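Local coordinates for protein alcohol dehydrogenase (Thermus thermophilus, PDB 2EIH) that probably oxidises alcohols or reduces the corresponding carbonyl compounds with a nicotinamide cofactor, and binds a zinc ion, at residues A[220-223]-A[224-227]; A[229-232]-A[233-236]; A[301-305]-A[306-310]. All coordinates share one frame; numbering follows the deposited sequence.

Contact 1: A[220-223]-A[224-227]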
loop_
_atom_site.group_PDB
_atom_site.type_symbol
_atom_site.label_atom_id
_atom_site.label_comp_id
_atom_site.label_asym_id
_atom_site.label_seq_id
_atom_site.Cartn_x
_atom_site.Cartn_y
_atom_site.Cartn_z
ATOM N N HIS A 220 -28.392 -0.195 25.975
ATOM C CA HIS A 220 -29.680 -0.396 25.327
ATOM C C HIS A 220 -29.525 -1.528 24.305
ATOM O O HIS A 220 -28.500 -1.623 23.631
ATOM C CB HIS A 220 -30.116 0.899 24.642
ATOM C CG HIS A 220 -31.490 0.835 24.044
ATOM N ND1 HIS A 220 -31.798 0.035 22.965
ATOM C CD2 HIS A 220 -32.640 1.464 24.385
ATOM C CE1 HIS A 220 -33.077 0.173 22.666
ATOM N NE2 HIS A 220 -33.612 1.035 23.511
ATOM N N PRO A 221 -30.542 -2.398 24.174
ATOM C CA PRO A 221 -30.484 -3.519 23.228
ATOM C C PRO A 221 -30.458 -3.136 21.747
ATOM O O PRO A 221 -30.342 -4.009 20.882
ATOM C CB PRO A 221 -31.724 -4.329 23.592
ATOM C CG PRO A 221 -32.697 -3.267 23.989
ATOM C CD PRO A 221 -31.842 -2.375 24.870
ATOM N N ASP A 222 -30.556 -1.841 21.455
ATOM C CA ASP A 222 -30.564 -1.367 20.072
ATOM C C ASP A 222 -29.558 -0.255 19.798
ATOM O O ASP A 222 -29.777 0.573 18.914
ATOM C CB ASP A 222 -31.965 -0.875 19.696
ATOM C CG ASP A 222 -32.947 -2.012 19.477
ATOM O OD1 ASP A 222 -32.746 -2.789 18.517
ATOM O OD2 ASP A 222 -33.916 -2.132 20.264
ATOM N N TRP A 223 -28.456 -0.241 20.542
ATOM C CA TRP A 223 -27.439 0.782 20.352
ATOM C C TRP A 223 -26.804 0.738 18.955
ATOM O O TRP A 223 -26.410 1.774 18.413
ATOM C CB TRP A 223 -26.357 0.680 21.434
ATOM C CG TRP A 223 -25.538 -0.567 21.391
ATOM C CD1 TRP A 223 -25.792 -1.751 22.034
ATOM C CD2 TRP A 223 -24.330 -0.761 20.661
ATOM N NE1 TRP A 223 -24.813 -2.665 21.748
ATOM C CE2 TRP A 223 -23.903 -2.085 20.903
ATOM C CE3 TRP A 223 -23.563 0.054 19.819
ATOM C CZ2 TRP A 223 -22.736 -2.613 20.329
ATOM C CZ3 TRP A 223 -22.409 -0.469 19.254
ATOM C CH2 TRP A 223 -22.008 -1.788 19.509
ATOM N N PRO A 224 -26.703 -0.459 18.350
ATOM C CA PRO A 224 -26.106 -0.521 17.014
ATOM C C PRO A 224 -26.885 0.366 16.048
ATOM O O PRO A 224 -26.324 0.926 15.112
ATOM C CB PRO A 224 -26.221 -2.002 16.656
ATOM C CG PRO A 224 -26.143 -2.675 17.993
ATOM C CD PRO A 224 -27.045 -1.811 18.826
ATOM N N LYS A 225 -28.184 0.488 16.304
ATOM C CA LYS A 225 -29.078 1.285 15.478
ATOM C C LYS A 225 -28.761 2.763 15.575
ATOM O O LYS A 225 -28.970 3.516 14.622
ATOM C CB LYS A 225 -30.527 1.046 15.894
ATOM C CG LYS A 225 -31.013 -0.369 15.615
ATOM C CD LYS A 225 -32.401 -0.614 16.190
ATOM C CE LYS A 225 -32.959 -1.956 15.731
ATOM N NZ LYS A 225 -33.123 -2.022 14.244
ATOM N N GLU A 226 -28.262 3.186 16.730
ATOM C CA GLU A 226 -27.917 4.586 16.903
ATOM C C GLU A 226 -26.664 4.931 16.111
ATOM O O GLU A 226 -26.561 6.017 15.534
ATOM C CB GLU A 226 -27.733 4.922 18.385
ATOM C CG GLU A 226 -28.993 5.480 19.008
ATOM C CD GLU A 226 -29.479 6.728 18.284
ATOM O OE1 GLU A 226 -28.784 7.765 18.351
ATOM O OE2 GLU A 226 -30.542 6.670 17.632
ATOM N N VAL A 227 -25.715 4.005 16.070
ATOM C CA VAL A 227 -24.492 4.247 15.325
ATOM C C VAL A 227 -24.864 4.392 13.852
ATOM O O VAL A 227 -24.381 5.288 13.171
ATOM C CB VAL A 227 -23.485 3.091 15.519
ATOM C CG1 VAL A 227 -22.196 3.383 14.775
ATOM C CG2 VAL A 227 -23.200 2.906 17.002
#
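Trp-223 and Pro-224 meet where a type I beta turn, His-220 to Trp-223, runs into helix 223-230 of the Rossmann-type domain, which probably binds the cofactor. Pro-224 turns its CD edge onto one face of the indole, the two side chains crossing at about a right angle: CD stands 3.3 Å from the centroid of the five-membered ring of Trp-223, a CH-pi contact only 16° off the ring normal. What brings the two together is the tryptophan's first torsion (chi1 66°), which sets CG between its own backbone N and carbonyl carbon and so folds the indole back beside the following residue. Farther along the helix, Val-227 reaches the indole at its edge, CG2 lying 4.0 Å from Trp-223 CE3. Beyond the segments the indole is buried among Val-216, Met-173, Tyr-218 and Tyr-247. A leucine in place of Trp-223 would probably leave Pro-224 CD without an aromatic face and open a gap toward these neighbours.

Proline suits both its positions. Pro-221 has the phi that the second residue of the turn requires, while Pro-224, in the first helical turn, needs no N-H. The N-H groups after it do have acceptors: Lys-225 N bonds to Asp-222 O at 3.1 Å, and Trp-223 O takes Glu-226 N at 2.9 Å and, weakly, Val-227 N. Ahead of the helix, Asp-222 N donates to His-220 ND1 (2.7 Å), lying 4° out of the imidazole plane. Lys-225 runs alongside Asp-222, but NZ stays 4.4 Å from OD1, beyond a salt bridge. Glu-226 instead pairs with Arg-229 one turn on.

Because ND1 of His-220 accepts a backbone N-H, that imidazole is likely to be neutral with its proton on NE2, and the charge attraction between Asp-222 and Lys-225 is probably loose.

Contact 2: A[229-232]-A[233-236]; sequences RLTG and GKGA
Thr-231 and Lys-234 are joined first through the backbone: Lys-234 N donates to Thr-231 O at 3.1 Å, from 43° above the carbonyl plane. This bond closes a tight turn over Gly-232 and Gly-233, whose backbone angles fit type I'.

The side-chain bonding centres on the threonine hydroxyl. With chi1 at 52°, OG1 sits between the backbone N and the carbonyl carbon, where it takes a weak bond from Gly-235 N at 2.9 Å and also donates to Val-227 O in the last turn of the helix. One hydroxyl thus ties helix end to loop.

Charge enters through Lys-234. Its chain bends at the last torsion, bringing NZ to 3.3 Å from Gly-235 O, a weak bond, while its main partner is Asp-169 in a salt bridge.

Steric demands explain the glycines. Gly-232 has positive phi; at Gly-233 and Gly-235 the backbone angles would drive a side-chain carbon into the carbonyl oxygen of the residue before.

The arrangement is the exit from a beta-alpha-beta crossover of a Rossmann fold, carrying the chain from helix 223-230 into strand 236-241 of the parallel sheet.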
loop_
_atom_site.group_PDB
_atom_site.type_symbol
_atom_site.label_atom_id
_atom_site.label_comp_id
_atom_site.label_asym_id
_atom_site.label_seq_id
_atom_site.Cartn_x
_atom_site.Cartn_y
_atom_site.Cartn_z
ATOM N N ARG A 229 -27.753 5.320 12.611
ATOM C CA ARG A 229 -28.471 6.593 12.497
ATOM C C ARG A 229 -27.505 7.778 12.516
ATOM O O ARG A 229 -27.730 8.790 11.850
ATOM C CB ARG A 229 -29.468 6.736 13.657
ATOM C CG ARG A 229 -30.430 7.917 13.537
ATOM C CD ARG A 229 -31.213 8.133 14.832
ATOM N NE ARG A 229 -30.449 8.905 15.813
ATOM C CZ ARG A 229 -30.081 10.170 15.629
ATOM N NH1 ARG A 229 -30.411 10.802 14.503
ATOM N NH2 ARG A 229 -29.384 10.804 16.561
ATOM N N LEU A 230 -26.429 7.629 13.284
ATOM C CA LEU A 230 -25.417 8.662 13.428
ATOM C C LEU A 230 -24.419 8.766 12.273
ATOM O O LEU A 230 -23.624 9.708 12.233
ATOM C CB LEU A 230 -24.672 8.462 14.748
ATOM C CG LEU A 230 -24.957 9.463 15.877
ATOM C CD1 LEU A 230 -26.355 10.042 15.744
ATOM C CD2 LEU A 230 -24.779 8.779 17.229
ATOM N N THR A 231 -24.457 7.817 11.338
ATOM C CA THR A 231 -23.558 7.840 10.185
ATOM C C THR A 231 -24.323 7.736 8.868
ATOM O O THR A 231 -23.984 6.923 8.006
ATOM C CB THR A 231 -22.542 6.681 10.224
ATOM O OG1 THR A 231 -23.233 5.435 10.400
ATOM C CG2 THR A 231 -21.543 6.888 11.347
ATOM N N GLY A 232 -25.357 8.556 8.721
ATOM C CA GLY A 232 -26.143 8.551 7.500
ATOM C C GLY A 232 -26.772 7.213 7.160
ATOM O O GLY A 232 -27.074 6.939 6.001
ATOM N N GLY A 233 -26.973 6.374 8.168
ATOM C CA GLY A 233 -27.568 5.072 7.932
ATOM C C GLY A 233 -26.605 4.036 7.376
ATOM O O GLY A 233 -26.883 2.835 7.438
ATOM N N LYS A 234 -25.459 4.478 6.859
ATOM C CA LYS A 234 -24.501 3.537 6.285
ATOM C C LYS A 234 -23.748 2.700 7.315
ATOM O O LYS A 234 -23.429 1.544 7.051
ATOM C CB LYS A 234 -23.492 4.264 5.384
ATOM C CG LYS A 234 -22.241 4.736 6.106
ATOM C CD LYS A 234 -21.237 5.350 5.140
ATOM C CE LYS A 234 -19.902 5.649 5.823
ATOM N NZ LYS A 234 -20.041 6.535 7.012
ATOM N N GLY A 235 -23.471 3.279 8.480
ATOM C CA GLY A 235 -22.738 2.558 9.511
ATOM C C GLY A 235 -21.296 3.038 9.611
ATOM O O GLY A 235 -20.853 3.831 8.781
ATOM N N ALA A 236 -20.555 2.575 10.614
ATOM C CA ALA A 236 -19.165 3.002 10.768
ATOM C C ALA A 236 -18.239 2.325 9.756
ATOM O O ALA A 236 -18.392 1.144 9.450
ATOM C CB ALA A 236 -18.681 2.725 12.185
#

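Contact 3: A[301-305]-A[306-310]; sequences LRFVE and EGKLK
Phe-303 and Leu-309 lie side by side and point the same way, Leu-309 CD1 resting 3.6 Å from Phe-303 CB. The phenylalanine's CG is turned beside its backbone N (chi1 -70°), which leaves the ring where Lys-308 can cross it obliquely: CD of the lysine meets ring atom CD2 at the edge, 3.8 Å away. The extended lysine then carries NZ on to a salt bridge with Glu-306 OE1 (3.1 Å), its CD methylene serving the ring and its charge the carboxylate. Val-304 stands at about a right angle to Leu-309, CG2 being 4.1 Å from Leu-309 CB, while its CA-H points at Leu-309 O.

A Schellman motif sets this geometry. Lys-308 N bonds to Phe-303 O at 2.9 Å and Gly-307 N more weakly to Val-304 O at 3.1 Å, with glycine at the positive-phi position where a CB would strike the preceding carbonyl. A water bridges Val-304 O and Leu-309 O.

The motif ends helix 297-306 and turns the chain toward strand 313-318. Phe-303 and Leu-309 pack on helix 180-189, Phe-303 also touches Gly-167 of the second subunit, and Arg-302 salt-bridges Glu-97 of the third subunit.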
loop_
_atom_site.group_PDB
_atom_site.type_symbol
_atom_site.label_atom_id
_atom_site.label_comp_id
_atom_site.label_asym_id
_atom_site.label_seq_id
_atom_site.Cartn_x
_atom_site.Cartn_y
_atom_site.Cartn_z
ATOM N N LEU A 301 5.182 9.874 20.915
ATOM C CA LEU A 301 5.736 10.791 21.905
ATOM C C LEU A 301 5.874 12.214 21.357
ATOM O O LEU A 301 5.716 13.195 22.082
ATOM C CB LEU A 301 7.077 10.234 22.429
ATOM C CG LEU A 301 6.993 8.897 23.218
ATOM C CD1 LEU A 301 8.374 8.303 23.475
ATOM C CD2 LEU A 301 6.287 9.143 24.537
ATOM N N ARG A 302 6.149 12.323 20.066
ATOM C CA ARG A 302 6.264 13.624 19.402
ATOM C C ARG A 302 4.900 14.331 19.470
ATOM O O ARG A 302 4.822 15.478 19.871
ATOM C CB ARG A 302 6.691 13.420 17.936
ATOM C CG ARG A 302 7.822 14.330 17.458
ATOM C CD ARG A 302 8.830 13.562 16.606
ATOM N NE ARG A 302 8.187 12.811 15.524
ATOM C CZ ARG A 302 8.635 11.639 15.078
ATOM N NH1 ARG A 302 9.714 11.097 15.625
ATOM N NH2 ARG A 302 8.026 11.007 14.080
ATOM N N PHE A 303 3.836 13.635 19.074
ATOM C CA PHE A 303 2.484 14.196 19.125
ATOM C C PHE A 303 2.094 14.519 20.570
ATOM O O PHE A 303 1.347 15.470 20.824
ATOM C CB PHE A 303 1.447 13.226 18.523
ATOM C CG PHE A 303 1.553 13.071 17.030
ATOM C CD1 PHE A 303 1.855 11.833 16.463
ATOM C CD2 PHE A 303 1.405 14.176 16.189
ATOM C CE1 PHE A 303 2.016 11.697 15.080
ATOM C CE2 PHE A 303 1.565 14.047 14.799
ATOM C CZ PHE A 303 1.870 12.815 14.249
ATOM N N VAL A 304 2.587 13.723 21.518
ATOM C CA VAL A 304 2.280 13.961 22.926
ATOM C C VAL A 304 2.928 15.255 23.414
ATOM O O VAL A 304 2.317 15.993 24.170
ATOM C CB VAL A 304 2.728 12.785 23.836
ATOM C CG1 VAL A 304 2.503 13.145 25.303
ATOM C CG2 VAL A 304 1.950 11.535 23.492
ATOM N N GLU A 305 4.152 15.537 22.985
ATOM C CA GLU A 305 4.790 16.779 23.405
ATOM C C GLU A 305 4.095 17.983 22.793
ATOM O O GLU A 305 4.109 19.063 23.368
ATOM C CB GLU A 305 6.260 16.824 23.006
ATOM C CG GLU A 305 7.134 15.869 23.761
ATOM C CD GLU A 305 8.580 16.306 23.768
ATOM O OE1 GLU A 305 9.193 16.352 22.681
ATOM O OE2 GLU A 305 9.097 16.622 24.863
ATOM N N GLU A 306 3.500 17.800 21.622
ATOM C CA GLU A 306 2.796 18.882 20.937
ATOM C C GLU A 306 1.430 19.090 21.560
ATOM O O GLU A 306 0.837 20.156 21.415
ATOM C CB GLU A 306 2.595 18.533 19.473
ATOM C CG GLU A 306 3.839 18.548 18.637
ATOM C CD GLU A 306 3.590 17.928 17.277
ATOM O OE1 GLU A 306 2.533 18.230 16.659
ATOM O OE2 GLU A 306 4.454 17.146 16.810
ATOM N N GLY A 307 0.936 18.046 22.225
ATOM C CA GLY A 307 -0.356 18.100 22.872
ATOM C C GLY A 307 -1.458 17.589 21.975
ATOM O O GLY A 307 -2.633 17.781 22.276
ATOM N N LYS A 308 -1.106 16.947 20.868
ATOM C CA LYS A 308 -2.128 16.436 19.960
ATOM C C LYS A 308 -2.659 15.094 20.461
ATOM O O LYS A 308 -3.729 14.646 20.052
ATOM C CB LYS A 308 -1.547 16.285 18.559
ATOM C CG LYS A 308 -1.226 17.620 17.895
ATOM C CD LYS A 308 -0.536 17.405 16.554
ATOM C CE LYS A 308 -0.368 18.699 15.776
ATOM N NZ LYS A 308 0.329 18.453 14.481
ATOM N N LEU A 309 -1.898 14.473 21.354
ATOM C CA LEU A 309 -2.271 13.200 21.940
ATOM C C LEU A 309 -1.930 13.273 23.415
ATOM O O LEU A 309 -0.872 13.785 23.778
ATOM C CB LEU A 309 -1.465 12.069 21.311
ATOM C CG LEU A 309 -1.699 11.690 19.852
ATOM C CD1 LEU A 309 -0.729 10.588 19.484
ATOM C CD2 LEU A 309 -3.134 11.223 19.652
ATOM N N LYS A 310 -2.800 12.785 24.285
ATOM C CA LYS A 310 -2.451 12.840 25.702
ATOM C C LYS A 310 -2.939 11.645 26.493
ATOM O O LYS A 310 -4.036 11.138 26.261
ATOM C CB LYS A 310 -2.974 14.128 26.326
ATOM C CG LYS A 310 -4.464 14.312 26.267
ATOM C CD LYS A 310 -4.835 15.664 26.821
ATOM C CE LYS A 310 -6.326 15.780 27.038
ATOM N NZ LYS A 310 -6.691 17.137 27.545
HETATM O O HOH W 1 0.230 15.886 26.005
#

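Contacts 1 and 2 are the two ends of one element, helix 223-230, their centres about 11 Å apart; contact 3 closes a different helix, with its centre about 33 Å and 30 Å from theirs. All three are partly buried, each setting buried side chains beside exposed ones. Contact 1 leads into its helix through a proline-containing turn and starts it with a second proline against an aromatic face, contact 2 leaves it through glycines and a threonine hydroxyl, and contact 3 stops its helix with a single glycine and apolar packing. Place matters too: the first two, far from the chain's centre, touch no other subunit, whereas contact 3, closer in, reaches two neighbouring subunits.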